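Local structure of putative dihydrodipicolinate synthase (Thermus thermophilus, 2PCQ) at residues E19-L24 with L35-S40; L123-V126 with V132-P135; L194-L199 with D231-G236. The protein belongs to the dihydrodipicolinate synthase family of TIM-barrel proteins, its precise role being unestablished, and carries a bound potassium ion. All coordinates share one frame; numbering follows the deposited sequence.

Interaction 1: residues E19-L24 with L35-S40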
ATOM      1  N   GLU A  19       8.767 -26.931  29.793  1.00 25.93           N
ATOM      2  CA  GLU A  19       8.284 -28.307  29.801  1.00 26.82           C
ATOM      3  C   GLU A  19       7.291 -28.529  28.665  1.00 21.11           C
ATOM      4  O   GLU A  19       7.377 -29.516  27.937  1.00 19.97           O
ATOM      5  CB  GLU A  19       7.617 -28.630  31.142  1.00 32.64           C
ATOM      6  CG  GLU A  19       8.565 -28.680  32.336  1.00 45.19           C
ATOM      7  CD  GLU A  19       9.309 -27.376  32.562  1.00 56.46           C
ATOM      8  OE1 GLU A  19       8.656 -26.308  32.567  1.00 58.92           O
ATOM      9  OE2 GLU A  19      10.547 -27.419  32.742  1.00 59.28           O
ATOM     10  N   ALA A  20       6.347 -27.604  28.518  1.00 19.60           N
ATOM     11  CA  ALA A  20       5.345 -27.705  27.464  1.00 19.04           C
ATOM     12  C   ALA A  20       6.002 -27.646  26.090  1.00 18.47           C
ATOM     13  O   ALA A  20       5.618 -28.373  25.179  1.00 18.24           O
ATOM     14  CB  ALA A  20       4.324 -26.580  27.602  1.00 16.17           C
ATOM     15  N   PHE A  21       7.000 -26.779  25.952  1.00 18.50           N
ATOM     16  CA  PHE A  21       7.717 -26.606  24.695  1.00 19.89           C
ATOM     17  C   PHE A  21       8.329 -27.940  24.260  1.00 20.53           C
ATOM     18  O   PHE A  21       8.178 -28.365  23.113  1.00 20.77           O
ATOM     19  CB  PHE A  21       8.810 -25.543  24.887  1.00 18.83           C
ATOM     20  CG  PHE A  21       9.345 -24.948  23.601  1.00 20.81           C
ATOM     21  CD1 PHE A  21       8.613 -25.008  22.416  1.00 20.25           C
ATOM     22  CD2 PHE A  21      10.560 -24.259  23.600  1.00 20.01           C
ATOM     23  CE1 PHE A  21       9.082 -24.392  21.249  1.00 19.72           C
ATOM     24  CE2 PHE A  21      11.037 -23.639  22.440  1.00 20.35           C
ATOM     25  CZ  PHE A  21      10.295 -23.704  21.264  1.00 20.82           C
ATOM     26  N   ARG A  22       9.007 -28.602  25.192  1.00 19.92           N
ATOM     27  CA  ARG A  22       9.652 -29.881  24.918  1.00 20.86           C
ATOM     28  C   ARG A  22       8.639 -30.976  24.578  1.00 19.75           C
ATOM     29  O   ARG A  22       8.843 -31.755  23.647  1.00 22.28           O
ATOM     30  CB  ARG A  22      10.498 -30.300  26.127  1.00 27.84           C
ATOM     31  CG  ARG A  22      11.216 -31.622  25.965  1.00 32.98           C
ATOM     32  CD  ARG A  22      12.178 -31.889  27.122  1.00 38.02           C
ATOM     33  NE  ARG A  22      11.547 -31.729  28.430  1.00 43.10           N
ATOM     34  CZ  ARG A  22      11.742 -30.691  29.239  1.00 46.19           C
ATOM     35  NH1 ARG A  22      12.560 -29.709  28.879  1.00 46.78           N
ATOM     36  NH2 ARG A  22      11.122 -30.632  30.409  1.00 43.25           N
ATOM     37  N   GLU A  23       7.541 -31.027  25.324  1.00 22.05           N
ATOM     38  CA  GLU A  23       6.516 -32.035  25.084  1.00 23.93           C
ATOM     39  C   GLU A  23       5.852 -31.831  23.728  1.00 23.97           C
ATOM     40  O   GLU A  23       5.564 -32.790  23.014  1.00 20.29           O
ATOM     41  CB  GLU A  23       5.451 -31.984  26.180  1.00 27.76           C
ATOM     42  CG  GLU A  23       4.461 -33.135  26.122  1.00 40.54           C
ATOM     43  CD  GLU A  23       3.354 -33.008  27.148  1.00 49.31           C
ATOM     44  OE1 GLU A  23       3.660 -32.688  28.317  1.00 57.14           O
ATOM     45  OE2 GLU A  23       2.177 -33.235  26.788  1.00 52.14           O
ATOM     46  N   LEU A  24       5.604 -30.572  23.380  1.00 19.62           N
ATOM     47  CA  LEU A  24       4.971 -30.248  22.110  1.00 18.62           C
ATOM     48  C   LEU A  24       5.846 -30.695  20.947  1.00 15.21           C
ATOM     49  O   LEU A  24       5.365 -31.301  19.993  1.00 16.79           O
ATOM     50  CB  LEU A  24       4.728 -28.742  22.015  1.00 19.35           C
ATOM     51  CG  LEU A  24       4.028 -28.240  20.755  1.00 19.62           C
ATOM     52  CD1 LEU A  24       2.617 -28.805  20.701  1.00 16.46           C
ATOM     53  CD2 LEU A  24       4.002 -26.717  20.760  1.00 18.67           C
ATOM     54  N   LEU A  35      11.673 -30.028  12.358  1.00 18.53           N
ATOM     55  CA  LEU A  35      10.974 -28.920  12.988  1.00 19.12           C
ATOM     56  C   LEU A  35      11.640 -27.582  12.722  1.00 17.00           C
ATOM     57  O   LEU A  35      12.850 -27.509  12.496  1.00 15.12           O
ATOM     58  CB  LEU A  35      10.924 -29.115  14.507  1.00 15.03           C
ATOM     59  CG  LEU A  35      10.333 -30.386  15.116  1.00 20.20           C
ATOM     60  CD1 LEU A  35      10.564 -30.349  16.622  1.00 19.92           C
ATOM     61  CD2 LEU A  35       8.844 -30.492  14.799  1.00 17.22           C
ATOM     62  N   LEU A  36      10.833 -26.527  12.747  1.00 14.38           N
ATOM     63  CA  LEU A  36      11.344 -25.170  12.612  1.00 14.90           C
ATOM     64  C   LEU A  36      11.046 -24.536  13.962  1.00 14.69           C
ATOM     65  O   LEU A  36       9.880 -24.341  14.316  1.00 17.48           O
ATOM     66  CB  LEU A  36      10.624 -24.381  11.510  1.00 15.63           C
ATOM     67  CG  LEU A  36      10.773 -22.853  11.647  1.00 13.80           C
ATOM     68  CD1 LEU A  36      12.247 -22.459  11.724  1.00 10.16           C
ATOM     69  CD2 LEU A  36      10.099 -22.158  10.472  1.00 14.82           C
ATOM     70  N   VAL A  37      12.095 -24.247  14.725  1.00 13.70           N
ATOM     71  CA  VAL A  37      11.944 -23.625  16.037  1.00 13.83           C
ATOM     72  C   VAL A  37      12.081 -22.107  15.873  1.00 14.09           C
ATOM     73  O   VAL A  37      12.972 -21.632  15.177  1.00 14.98           O
ATOM     74  CB  VAL A  37      13.029 -24.127  17.027  1.00 18.33           C
ATOM     75  CG1 VAL A  37      12.817 -23.500  18.396  1.00 18.19           C
ATOM     76  CG2 VAL A  37      12.976 -25.643  17.130  1.00 17.00           C
ATOM     77  N   TYR A  38      11.186 -21.360  16.510  1.00 15.88           N
ATOM     78  CA  TYR A  38      11.190 -19.901  16.437  1.00 16.01           C
ATOM     79  C   TYR A  38      10.941 -19.375  15.024  1.00 18.21           C
ATOM     80  O   TYR A  38      11.597 -18.430  14.575  1.00 16.49           O
ATOM     81  CB  TYR A  38      12.509 -19.322  16.979  1.00 15.00           C
ATOM     82  CG  TYR A  38      12.786 -19.628  18.441  1.00 13.54           C
ATOM     83  CD1 TYR A  38      11.740 -19.823  19.346  1.00 16.48           C
ATOM     84  CD2 TYR A  38      14.094 -19.698  18.923  1.00 15.51           C
ATOM     85  CE1 TYR A  38      11.990 -20.080  20.696  1.00 14.32           C
ATOM     86  CE2 TYR A  38      14.356 -19.950  20.279  1.00 14.27           C
ATOM     87  CZ  TYR A  38      13.301 -20.141  21.154  1.00 15.79           C
ATOM     88  OH  TYR A  38      13.545 -20.378  22.487  1.00 18.79           O
ATOM     89  N   GLY A  39      10.000 -20.005  14.327  1.00 15.11           N
ATOM     90  CA  GLY A  39       9.630 -19.562  12.994  1.00 12.77           C
ATOM     91  C   GLY A  39       8.696 -18.381  13.199  1.00 14.35           C
ATOM     92  O   GLY A  39       8.530 -17.938  14.333  1.00 13.12           O
ATOM     93  N   SER A  40       8.076 -17.869  12.137  1.00 16.94           N
ATOM     94  CA  SER A  40       7.178 -16.724  12.292  1.00 19.81           C
ATOM     95  C   SER A  40       5.978 -17.019  13.196  1.00 20.82           C
ATOM     96  O   SER A  40       5.420 -16.110  13.805  1.00 25.51           O
ATOM     97  CB  SER A  40       6.701 -16.213  10.923  1.00 19.97           C
ATOM     98  OG  SER A  40       6.005 -17.214  10.198  1.00 28.19           O
TER
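The hydroxyl of Tyr38 is hydrogen-bonded to the backbone carbonyl of Arg52, and the ring behind it meets Phe21. That bond ties down the far end of the tyrosine, while the outer part of the same side chain, CE1 and the oxygen, is what Phe21 approaches. Phe21 CZ lies 4.0 Å from Tyr38 CE1, and Phe21 CE2 is 4.1 Å from Tyr38 OH, so the leading end of one aromatic side chain rests at the outer half of the other. The two side chains cross at about a right angle. Val37 supplies the third surface: its CG1 methyl comes within 3.8 Å of Phe21 CZ and also stands 3.8 Å above the plane of the Tyr38 ring, over its centre. One methyl group thus packs against both aromatics. Phe21 gets across because its CG is anti to the backbone N (chi1 -162°), which carries the ring out from helix 18-28 toward the strand, although the CA atoms of Phe21 and Val37 are 10.1 Å apart. Tyr38 just beyond strand 36-37 has left-handed backbone angles, and the chain turns there as it leaves the strand. Here helix and second strand of the barrel's first beta-alpha-beta unit come together, strand 2-6 being its first strand; Phe21 also packs on Ile6 of that strand and on Pro9 and Leu59. Val37 is held in the sheet by backbone hydrogen bonds to Leu66 and Gly68. Only 95 Å² is buried between the two segments, by three residues that are all inside the protein. Between residues 19-24 and 35-40 the contact is therefore essentially apolar, and the one polar atom among the touching side chains, the Tyr38 hydroxyl, is satisfied elsewhere.

Interaction 2: residues L123-V126 with V132-P135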
ATOM      1  N   LEU A 123      17.066 -17.909   3.591  1.00 16.27           N
ATOM      2  CA  LEU A 123      16.574 -16.544   3.666  1.00 15.93           C
ATOM      3  C   LEU A 123      15.124 -16.707   4.124  1.00 16.35           C
ATOM      4  O   LEU A 123      14.465 -17.686   3.765  1.00 14.88           O
ATOM      5  CB  LEU A 123      16.642 -15.873   2.290  1.00 14.07           C
ATOM      6  CG  LEU A 123      18.032 -15.847   1.640  1.00 17.92           C
ATOM      7  CD1 LEU A 123      17.975 -15.062   0.338  1.00 12.86           C
ATOM      8  CD2 LEU A 123      19.041 -15.215   2.598  1.00 11.64           C
ATOM      9  N   TYR A 124      14.635 -15.767   4.928  1.00 14.15           N
ATOM     10  CA  TYR A 124      13.273 -15.850   5.442  1.00 13.29           C
ATOM     11  C   TYR A 124      12.453 -14.650   4.998  1.00 12.91           C
ATOM     12  O   TYR A 124      12.612 -13.549   5.521  1.00 14.46           O
ATOM     13  CB  TYR A 124      13.303 -15.924   6.974  1.00 12.81           C
ATOM     14  CG  TYR A 124      12.078 -16.551   7.615  1.00 15.14           C
ATOM     15  CD1 TYR A 124      12.108 -16.957   8.947  1.00 15.93           C
ATOM     16  CD2 TYR A 124      10.907 -16.778   6.885  1.00 14.97           C
ATOM     17  CE1 TYR A 124      11.015 -17.583   9.540  1.00 16.88           C
ATOM     18  CE2 TYR A 124       9.803 -17.403   7.470  1.00 16.55           C
ATOM     19  CZ  TYR A 124       9.868 -17.806   8.798  1.00 19.91           C
ATOM     20  OH  TYR A 124       8.807 -18.465   9.384  1.00 18.28           O
ATOM     21  N   HIS A 125      11.577 -14.869   4.024  1.00 13.46           N
ATOM     22  CA  HIS A 125      10.722 -13.807   3.509  1.00 11.23           C
ATOM     23  C   HIS A 125       9.288 -14.022   3.994  1.00 12.45           C
ATOM     24  O   HIS A 125       8.558 -14.855   3.456  1.00 11.95           O
ATOM     25  CB  HIS A 125      10.758 -13.799   1.979  1.00 12.29           C
ATOM     26  CG  HIS A 125       9.955 -12.697   1.358  1.00 14.69           C
ATOM     27  ND1 HIS A 125      10.124 -11.369   1.692  1.00 13.27           N
ATOM     28  CD2 HIS A 125       8.988 -12.723   0.410  1.00 11.14           C
ATOM     29  CE1 HIS A 125       9.299 -10.626   0.977  1.00 12.38           C
ATOM     30  NE2 HIS A 125       8.598 -11.423   0.190  1.00 16.51           N
ATOM     31  N   VAL A 126       8.895 -13.272   5.018  1.00 11.49           N
ATOM     32  CA  VAL A 126       7.550 -13.378   5.574  1.00 11.86           C
ATOM     33  C   VAL A 126       7.058 -11.950   5.854  1.00 14.10           C
ATOM     34  O   VAL A 126       6.837 -11.561   6.999  1.00 15.11           O
ATOM     35  CB  VAL A 126       7.566 -14.286   6.862  1.00 11.51           C
ATOM     36  CG1 VAL A 126       8.582 -13.764   7.875  1.00 13.20           C
ATOM     37  CG2 VAL A 126       6.172 -14.383   7.473  1.00  9.58           C
ATOM     38  N   VAL A 132       8.574  -5.916   5.582  1.00 21.50           N
ATOM     39  CA  VAL A 132       9.654  -5.378   4.764  1.00 18.40           C
ATOM     40  C   VAL A 132       9.875  -6.339   3.609  1.00 19.37           C
ATOM     41  O   VAL A 132       9.579  -7.531   3.707  1.00 14.09           O
ATOM     42  CB  VAL A 132      10.990  -5.212   5.544  1.00 22.66           C
ATOM     43  CG1 VAL A 132      10.824  -4.181   6.656  1.00 13.91           C
ATOM     44  CG2 VAL A 132      11.453  -6.555   6.095  1.00 19.52           C
ATOM     45  N   ASP A 133      10.402  -5.820   2.511  1.00 16.97           N
ATOM     46  CA  ASP A 133      10.640  -6.635   1.337  1.00 18.55           C
ATOM     47  C   ASP A 133      12.036  -7.258   1.323  1.00 18.37           C
ATOM     48  O   ASP A 133      12.927  -6.845   2.063  1.00 20.58           O
ATOM     49  CB  ASP A 133      10.426  -5.774   0.086  1.00 21.48           C
ATOM     50  CG  ASP A 133      10.471  -6.579  -1.198  1.00 29.10           C
ATOM     51  OD1 ASP A 133       9.923  -7.700  -1.216  1.00 30.04           O
ATOM     52  OD2 ASP A 133      11.040  -6.082  -2.193  1.00 33.91           O
ATOM     53  N   LEU A 134      12.192  -8.292   0.504  1.00 19.72           N
ATOM     54  CA  LEU A 134      13.465  -8.975   0.305  1.00 17.56           C
ATOM     55  C   LEU A 134      13.493  -9.091  -1.214  1.00 17.43           C
ATOM     56  O   LEU A 134      13.048 -10.089  -1.785  1.00 15.60           O
ATOM     57  CB  LEU A 134      13.474 -10.363   0.952  1.00 17.89           C
ATOM     58  CG  LEU A 134      14.778 -11.162   0.774  1.00 22.56           C
ATOM     59  CD1 LEU A 134      15.970 -10.333   1.211  1.00 22.41           C
ATOM     60  CD2 LEU A 134      14.714 -12.442   1.584  1.00 20.61           C
ATOM     61  N   PRO A 135      13.982  -8.038  -1.888  1.00 16.62           N
ATOM     62  CA  PRO A 135      14.072  -7.969  -3.347  1.00 15.72           C
ATOM     63  C   PRO A 135      14.632  -9.222  -3.991  1.00 14.34           C
ATOM     64  O   PRO A 135      15.559  -9.836  -3.468  1.00 15.50           O
ATOM     65  CB  PRO A 135      14.965  -6.755  -3.580  1.00 17.24           C
ATOM     66  CG  PRO A 135      14.632  -5.871  -2.415  1.00 20.13           C
ATOM     67  CD  PRO A 135      14.605  -6.852  -1.271  1.00 17.38           C
TER
HETATM   68  O   HOH W   1      11.291  -9.727   3.758  1.00 13.47           O
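The imidazole of His125 has a water at its edge, in the plane of the ring, 2.9 Å from ND1. The same water donates to the backbone O of Val132 at 2.8 Å, so a single bridging molecule links the histidine to the loop that faces it. The protein atoms come to this ring obliquely. Leu134 CB is 3.6 Å from His125 ND1, the two side chains sliding past each other in opposite directions, and Asp133 OD1 approaches His125 CE1 to 3.7 Å. Ring and carboxylate planes are turned 69° apart. OD1 of Asp133 remains 4.2 Å from His125 NE2, a distance at which the two could influence each other's electrostatics without being bonded. His125 is the last residue of strand 121-125, fifth of the eight parallel strands of the TIM barrel, and the chain leaves it through the short helix 127-130 before doubling back along residues 132-135 into helix 136-142. Tyr124, pointing the other way from its neighbours, has Val126 CG1 3.8 Å above its ring, offset toward the rim. Two residues back from the histidine, Leu123 CB rests 4.0 Å from Leu134 CD2. With CG anti to its backbone N (chi1 179°), Leu134 extends toward the strand, and its side chain also packs on Leu108, Val139 and Ile151, filling the layer between barrel wall and surrounding helices. Arg160 hydrogen-bonds the Leu134 carbonyl O through NH2 and makes a long, weak ion pair with Asp133 OD1 through NH1, so that this arginine approaches both residues. Val132 packs on Lys131 of a neighbouring subunit.

Interaction 3: residues L194-L199 with D231-G236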
ATOM      1  N   LEU A 194       4.874 -25.220   6.893  1.00 15.64           N
ATOM      2  CA  LEU A 194       3.542 -24.686   7.124  1.00 13.10           C
ATOM      3  C   LEU A 194       2.978 -24.814   8.524  1.00 14.79           C
ATOM      4  O   LEU A 194       3.044 -25.877   9.136  1.00 15.11           O
ATOM      5  CB  LEU A 194       2.583 -25.379   6.156  1.00 16.42           C
ATOM      6  CG  LEU A 194       3.065 -25.524   4.711  1.00 14.71           C
ATOM      7  CD1 LEU A 194       2.213 -26.549   3.966  1.00 12.66           C
ATOM      8  CD2 LEU A 194       2.992 -24.169   4.025  1.00 15.34           C
ATOM      9  N   ALA A 195       2.392 -23.725   9.010  1.00 15.31           N
ATOM     10  CA  ALA A 195       1.767 -23.712  10.323  1.00 16.99           C
ATOM     11  C   ALA A 195       0.678 -24.784  10.350  1.00 16.06           C
ATOM     12  O   ALA A 195       0.447 -25.418  11.376  1.00 18.85           O
ATOM     13  CB  ALA A 195       1.157 -22.336  10.599  1.00 15.16           C
ATOM     14  N   ALA A 196       0.018 -24.985   9.214  1.00 14.89           N
ATOM     15  CA  ALA A 196      -1.049 -25.975   9.113  1.00 17.37           C
ATOM     16  C   ALA A 196      -0.518 -27.396   9.287  1.00 17.13           C
ATOM     17  O   ALA A 196      -1.282 -28.316   9.579  1.00 17.14           O
ATOM     18  CB  ALA A 196      -1.768 -25.840   7.773  1.00 17.15           C
ATOM     19  N   ALA A 197       0.790 -27.573   9.111  1.00 16.82           N
ATOM     20  CA  ALA A 197       1.403 -28.886   9.270  1.00 17.76           C
ATOM     21  C   ALA A 197       1.493 -29.258  10.749  1.00 16.42           C
ATOM     22  O   ALA A 197       1.858 -30.385  11.088  1.00 18.22           O
ATOM     23  CB  ALA A 197       2.787 -28.914   8.631  1.00 14.89           C
ATOM     24  N   ASN A 198       1.180 -28.306  11.627  1.00 15.05           N
ATOM     25  CA  ASN A 198       1.174 -28.574  13.065  1.00 15.60           C
ATOM     26  C   ASN A 198      -0.102 -29.367  13.361  1.00 17.04           C
ATOM     27  O   ASN A 198      -0.185 -30.087  14.357  1.00 15.86           O
ATOM     28  CB  ASN A 198       1.090 -27.282  13.890  1.00 14.19           C
ATOM     29  CG  ASN A 198       2.401 -26.526  13.959  1.00 18.24           C
ATOM     30  OD1 ASN A 198       2.569 -25.491  13.314  1.00 20.75           O
ATOM     31  ND2 ASN A 198       3.332 -27.032  14.752  1.00 10.02           N
ATOM     32  N   LEU A 199      -1.097 -29.215  12.493  1.00 14.21           N
ATOM     33  CA  LEU A 199      -2.390 -29.867  12.678  1.00 16.08           C
ATOM     34  C   LEU A 199      -2.631 -31.089  11.802  1.00 14.45           C
ATOM     35  O   LEU A 199      -3.139 -32.106  12.280  1.00 18.42           O
ATOM     36  CB  LEU A 199      -3.511 -28.848  12.448  1.00 11.15           C
ATOM     37  CG  LEU A 199      -3.410 -27.533  13.235  1.00 16.10           C
ATOM     38  CD1 LEU A 199      -4.543 -26.603  12.824  1.00 12.31           C
ATOM     39  CD2 LEU A 199      -3.461 -27.810  14.729  1.00 15.98           C
ATOM     40  N   ASP A 231      -6.418 -21.580   4.774  1.00 17.57           N
ATOM     41  CA  ASP A 231      -6.936 -20.224   4.596  1.00 16.50           C
ATOM     42  C   ASP A 231      -7.362 -19.603   5.918  1.00 18.44           C
ATOM     43  O   ASP A 231      -6.991 -18.473   6.225  1.00 15.14           O
ATOM     44  CB  ASP A 231      -8.130 -20.238   3.637  1.00 14.44           C
ATOM     45  CG  ASP A 231      -8.773 -18.865   3.478  1.00 25.35           C
ATOM     46  OD1 ASP A 231      -8.130 -17.961   2.904  1.00 21.00           O
ATOM     47  OD2 ASP A 231      -9.923 -18.688   3.934  1.00 25.74           O
ATOM     48  N   LEU A 232      -8.149 -20.340   6.697  1.00 16.46           N
ATOM     49  CA  LEU A 232      -8.612 -19.835   7.985  1.00 17.17           C
ATOM     50  C   LEU A 232      -7.475 -19.681   8.984  1.00 15.86           C
ATOM     51  O   LEU A 232      -7.430 -18.708   9.730  1.00 17.82           O
ATOM     52  CB  LEU A 232      -9.686 -20.753   8.572  1.00 18.50           C
ATOM     53  CG  LEU A 232     -11.070 -20.611   7.940  1.00 24.24           C
ATOM     54  CD1 LEU A 232     -11.995 -21.679   8.493  1.00 24.07           C
ATOM     55  CD2 LEU A 232     -11.622 -19.211   8.223  1.00 26.23           C
ATOM     56  N   LEU A 233      -6.555 -20.639   8.998  1.00 16.03           N
ATOM     57  CA  LEU A 233      -5.433 -20.573   9.921  1.00 17.40           C
ATOM     58  C   LEU A 233      -4.584 -19.333   9.651  1.00 17.98           C
ATOM     59  O   LEU A 233      -4.102 -18.688  10.583  1.00 19.76           O
ATOM     60  CB  LEU A 233      -4.575 -21.837   9.805  1.00 16.22           C
ATOM     61  CG  LEU A 233      -3.524 -22.056  10.899  1.00 25.17           C
ATOM     62  CD1 LEU A 233      -4.201 -22.071  12.270  1.00 18.01           C
ATOM     63  CD2 LEU A 233      -2.787 -23.370  10.650  1.00 17.68           C
ATOM     64  N   ALA A 234      -4.405 -18.997   8.377  1.00 15.97           N
ATOM     65  CA  ALA A 234      -3.618 -17.825   8.009  1.00 18.47           C
ATOM     66  C   ALA A 234      -4.292 -16.564   8.544  1.00 20.06           C
ATOM     67  O   ALA A 234      -3.620 -15.622   8.956  1.00 19.49           O
ATOM     68  CB  ALA A 234      -3.474 -17.736   6.493  1.00 15.87           C
ATOM     69  N   LYS A 235      -5.620 -16.553   8.535  1.00 16.59           N
ATOM     70  CA  LYS A 235      -6.369 -15.405   9.033  1.00 19.25           C
ATOM     71  C   LYS A 235      -6.338 -15.347  10.557  1.00 16.56           C
ATOM     72  O   LYS A 235      -6.304 -14.265  11.138  1.00 17.13           O
ATOM     73  CB  LYS A 235      -7.825 -15.468   8.554  1.00 15.54           C
ATOM     74  CG  LYS A 235      -7.994 -15.291   7.054  1.00 19.44           C
ATOM     75  CD  LYS A 235      -9.432 -15.557   6.621  1.00 22.61           C
ATOM     76  CE  LYS A 235      -9.605 -15.354   5.123  1.00 26.06           C
ATOM     77  NZ  LYS A 235     -10.950 -15.783   4.664  1.00 31.93           N
ATOM     78  N   GLY A 236      -6.342 -16.514  11.197  1.00 14.72           N
ATOM     79  CA  GLY A 236      -6.327 -16.564  12.647  1.00 12.18           C
ATOM     80  C   GLY A 236      -4.962 -16.390  13.295  1.00 15.91           C
ATOM     81  O   GLY A 236      -4.871 -16.081  14.480  1.00 16.95           O
TER
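With chi1 at -168° and chi2 at 57°, Leu233 sends CG out anti to its backbone N and presents the CD2 methyl to Ala195, Ala196 and Leu199. This one methyl makes every close approach across the contact. It comes 3.5 Å from Ala196 CA and 3.8 Å from Ala195 C, so it lies on the main chain as much as on side chains. The alanine methyls stand beside it, Ala196 CB at 3.9 Å and Ala195 CB at 4.1 Å from Leu233 CD2. Leu199 closes in more loosely, its CD1 4.3 Å from the same methyl. The small alanines let the backbone approach closely: the CA atoms of Ala196 and Leu233 are 7.0 Å apart. Residues 194-199 follow strand 191-193, the eighth of the barrel, and lead into helix 201-212, whereas Leu233 belongs to the long helix 216-247 that comes after the last beta-alpha unit, in the additional helical part that follows the barrel in this family. Within that helix, on a side turned from residues 194-199, a salt bridge joins NZ of Lys235 to OD2 of Asp231 at 3.2 Å. Three successive backbone hydrogen bonds coil the loop, from the amides of Ala197, Asn198 and Leu199 to the carbonyls three residues earlier. Leu199 also packs on Ala244 and Leu245 further along helix 216-247 and on Phe269 of helix 266-278.

Interactions 1 and 2 involve the second and fifth strands of one barrel; interaction 3 involves the loop that follows the eighth. Interactions 1 and 2 lie on opposite sides of the chain's centre, their centres about 23 Å apart, yet they touch through Tyr124, whose OH is 2.9 Å from Ser40 N in a probable hydrogen bond; the same hydroxyl is also hydrogen-bonded to Lys152 NZ. Interaction 3 touches neither: its nearest atoms are about 6 Å from interaction 1 and about 8 Å from interaction 2, with centres about 16 and 20 Å away. The potassium ion, at Ala143 and Val148, is about 9 Å from the Leu123 side chain of interaction 2, and Leu123 packs on Val148.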